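Local coordinates for E3 19 kDa protein (Human adenovirus E serotype 4, PDB 5IRO) that probably binds and retains MHC class I heavy chains in the endoplasmic reticulum and blocks tapasin, the chain here being part of a longer, membrane-spanning glycoprotein, at residues Y67-P72 against R79-T84. Residues are numbered along the deposited sequence; the frame is centred on the assembly and turned at random.
Sequences YTVSVP and RTVNNT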
ATOM      1  N   TYR D  67      -6.909  17.571  24.709  1.00 34.27           N
ATOM      2  CA  TYR D  67      -5.598  16.940  24.713  1.00 32.24           C
ATOM      3  C   TYR D  67      -4.626  17.747  25.562  1.00 30.96           C
ATOM      4  O   TYR D  67      -4.756  18.964  25.673  1.00 32.40           O
ATOM      5  CB  TYR D  67      -5.083  16.746  23.280  1.00 31.49           C
ATOM      6  CG  TYR D  67      -4.967  18.018  22.463  1.00 32.68           C
ATOM      7  CD1 TYR D  67      -3.733  18.607  22.225  1.00 35.38           C
ATOM      8  CD2 TYR D  67      -6.096  18.627  21.927  1.00 30.57           C
ATOM      9  CE1 TYR D  67      -3.625  19.764  21.479  1.00 36.30           C
ATOM     10  CE2 TYR D  67      -5.998  19.783  21.181  1.00 34.95           C
ATOM     11  CZ  TYR D  67      -4.762  20.348  20.960  1.00 39.55           C
ATOM     12  OH  TYR D  67      -4.663  21.502  20.216  1.00 36.80           O
ATOM     13  N   THR D  68      -3.648  17.068  26.153  1.00 29.32           N
ATOM     14  CA  THR D  68      -2.721  17.728  27.062  1.00 28.62           C
ATOM     15  C   THR D  68      -1.365  17.947  26.414  1.00 25.08           C
ATOM     16  O   THR D  68      -0.868  17.087  25.680  1.00 29.11           O
ATOM     17  CB  THR D  68      -2.516  16.923  28.366  1.00 22.41           C
ATOM     18  OG1 THR D  68      -2.113  15.588  28.059  1.00 24.05           O
ATOM     19  CG2 THR D  68      -3.788  16.886  29.171  1.00 28.79           C
ATOM     20  N   VAL D  69      -0.770  19.101  26.695  1.00 40.20           N
ATOM     21  CA  VAL D  69       0.565  19.412  26.206  1.00 38.71           C
ATOM     22  C   VAL D  69       1.486  19.718  27.385  1.00 38.73           C
ATOM     23  O   VAL D  69       1.291  20.688  28.116  1.00 38.62           O
ATOM     24  CB  VAL D  69       0.559  20.588  25.184  1.00 39.76           C
ATOM     25  CG1 VAL D  69      -0.247  21.774  25.702  1.00 38.07           C
ATOM     26  CG2 VAL D  69       1.982  20.997  24.815  1.00 31.53           C
ATOM     27  N   SER D  70       2.483  18.861  27.576  1.00 25.59           N
ATOM     28  CA  SER D  70       3.417  19.011  28.678  1.00 21.19           C
ATOM     29  C   SER D  70       4.613  19.794  28.167  1.00 21.89           C
ATOM     30  O   SER D  70       5.315  19.339  27.258  1.00 20.80           O
ATOM     31  CB  SER D  70       3.856  17.643  29.207  1.00 25.18           C
ATOM     32  OG  SER D  70       2.741  16.821  29.511  1.00 24.49           O
ATOM     33  N   VAL D  71       4.840  20.968  28.750  1.00 19.83           N
ATOM     34  CA  VAL D  71       5.923  21.843  28.309  1.00 20.14           C
ATOM     35  C   VAL D  71       6.645  22.529  29.466  1.00 19.49           C
ATOM     36  O   VAL D  71       6.016  23.150  30.320  1.00 20.55           O
ATOM     37  CB  VAL D  71       5.406  22.930  27.338  1.00 20.49           C
ATOM     38  CG1 VAL D  71       5.254  22.369  25.940  1.00 17.03           C
ATOM     39  CG2 VAL D  71       4.091  23.514  27.832  1.00 28.48           C
ATOM     40  N   PRO D  72       7.983  22.431  29.480  1.00 42.29           N
ATOM     41  CA  PRO D  72       8.824  23.062  30.503  1.00 44.72           C
ATOM     42  C   PRO D  72       8.840  24.584  30.390  1.00 47.03           C
ATOM     43  O   PRO D  72       8.817  25.125  29.284  1.00 52.33           O
ATOM     44  CB  PRO D  72      10.215  22.497  30.200  1.00 39.83           C
ATOM     45  CG  PRO D  72      10.170  22.163  28.745  1.00 43.16           C
ATOM     46  CD  PRO D  72       8.781  21.652  28.517  1.00 42.36           C
ATOM     47  N   ARG D  79       4.980  22.394  32.898  1.00 49.76           N
ATOM     48  CA  ARG D  79       3.563  22.608  33.136  1.00 44.83           C
ATOM     49  C   ARG D  79       2.758  21.962  32.014  1.00 52.10           C
ATOM     50  O   ARG D  79       3.095  22.092  30.832  1.00 56.15           O
ATOM     51  CB  ARG D  79       3.209  24.093  33.253  1.00 46.80           C
ATOM     52  CG  ARG D  79       1.712  24.288  33.470  1.00 46.14           C
ATOM     53  CD  ARG D  79       1.311  25.685  33.898  1.00 46.63           C
ATOM     54  NE  ARG D  79      -0.133  25.745  34.111  1.00 58.57           N
ATOM     55  CZ  ARG D  79      -0.995  26.292  33.259  1.00 54.00           C
ATOM     56  NH1 ARG D  79      -0.558  26.826  32.128  1.00 47.13           N
ATOM     57  NH2 ARG D  79      -2.291  26.299  33.534  1.00 47.93           N
ATOM     58  N   THR D  80       1.722  21.227  32.403  1.00 34.56           N
ATOM     59  CA  THR D  80       0.833  20.567  31.460  1.00 35.87           C
ATOM     60  C   THR D  80      -0.395  21.440  31.221  1.00 36.87           C
ATOM     61  O   THR D  80      -1.031  21.897  32.171  1.00 38.11           O
ATOM     62  CB  THR D  80       0.388  19.190  31.993  1.00 39.23           C
ATOM     63  OG1 THR D  80       1.497  18.283  31.968  1.00 43.78           O
ATOM     64  CG2 THR D  80      -0.748  18.623  31.154  1.00 36.70           C
ATOM     65  N   VAL D  81      -0.727  21.665  29.953  1.00 28.19           N
ATOM     66  CA  VAL D  81      -1.820  22.562  29.592  1.00 25.41           C
ATOM     67  C   VAL D  81      -2.886  21.797  28.815  1.00 23.36           C
ATOM     68  O   VAL D  81      -2.578  21.097  27.847  1.00  8.41           O
ATOM     69  CB  VAL D  81      -1.314  23.756  28.751  1.00 20.93           C
ATOM     70  CG1 VAL D  81      -2.476  24.524  28.141  1.00 24.73           C
ATOM     71  CG2 VAL D  81      -0.447  24.674  29.598  1.00 28.07           C
ATOM     72  N   ASN D  82      -4.136  21.923  29.255  1.00 66.70           N
ATOM     73  CA  ASN D  82      -5.251  21.274  28.579  1.00 66.86           C
ATOM     74  C   ASN D  82      -5.797  22.137  27.446  1.00 63.04           C
ATOM     75  O   ASN D  82      -6.135  23.302  27.654  1.00 66.75           O
ATOM     76  CB  ASN D  82      -6.368  20.946  29.575  1.00 75.13           C
ATOM     77  CG  ASN D  82      -6.030  19.761  30.457  1.00 70.84           C
ATOM     78  OD1 ASN D  82      -4.873  19.357  30.547  1.00 74.43           O
ATOM     79  ND2 ASN D  82      -7.038  19.193  31.107  1.00 74.32           N
ATOM     80  N   ASN D  83      -5.875  21.569  26.248  1.00 41.67           N
ATOM     81  CA  ASN D  83      -6.438  22.283  25.111  1.00 43.00           C
ATOM     82  C   ASN D  83      -7.641  21.552  24.532  1.00 40.14           C
ATOM     83  O   ASN D  83      -7.586  20.345  24.309  1.00 38.89           O
ATOM     84  CB  ASN D  83      -5.373  22.480  24.032  1.00 41.72           C
ATOM     85  CG  ASN D  83      -4.460  23.653  24.323  1.00 36.99           C
ATOM     86  OD1 ASN D  83      -4.800  24.540  25.104  1.00 45.50           O
ATOM     87  ND2 ASN D  83      -3.286  23.658  23.701  1.00 44.53           N
ATOM     88  N   THR D  84      -8.719  22.281  24.268  1.00 30.60           N
ATOM     89  CA  THR D  84      -9.920  21.659  23.723  1.00 27.01           C
ATOM     90  C   THR D  84     -10.062  21.956  22.229  1.00 34.87           C
ATOM     91  O   THR D  84     -10.229  23.103  21.818  1.00 38.82           O
ATOM     92  CB  THR D  84     -11.208  22.079  24.491  1.00 24.57           C
ATOM     93  OG1 THR D  84     -12.361  21.547  23.828  1.00 26.45           O
ATOM     94  CG2 THR D  84     -11.334  23.595  24.593  1.00 25.09           C
TER
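Tyr-67 and Asn-83 bury the most surface in this contact. The tyrosine CG sits between the backbone N and the carbonyl carbon (chi1 58°), the crowded position. This turns the ring so that one face lies against Asn-83. Asn-83 CB rests on that face, offset toward the rim, 3.8 Å from Tyr-67 CZ, in a CH-pi contact. The amide plane stands steeply to the ring, at 72°. Beside this pair, Val-69 also holds CG1 in the crowded position. Val-69 CG1 lies 3.8 Å from Val-81 CB and 4.1 Å from Asn-83 ND2. Tyr-67 and Val-69 are buried. Tyr-67 also touches Ile-44 and Phe-85, and Val-69 touches Val-42.

Residues 67-72 and 79-84 are the two arms of an antiparallel beta hairpin in the lumenal part of E3-19K. The first arm is the middle strand of a three-stranded sheet and also pairs with strand 43-45. Within this chain, 79-84 lies on an outer strand. Three hydrogen-bonded pairs, Tyr-67 with Asn-83, Val-69 with Val-81 and Val-71 with Arg-79, give six backbone bonds. The bond from Arg-79 N to Val-71 O is 2.9 Å and nearly straight at the hydrogen (175°), but its donor stands above the carbonyl plane.

The other face carries Thr-68, Ser-70, Thr-80 and Asn-82 and is more exposed. Ser-70 OG and Thr-80 OG1 hydrogen-bond tip to tip at 3.1 Å. Each oxygen lies anti to its own carbonyl carbon. Thr-80 CG2 packs 3.7 Å from Thr-68 CB. Asn-82 runs alongside Thr-68, but it is poorly ordered. At the Val-71 end, the extended Arg-79 chain leads its guanidinium away from the partner strand.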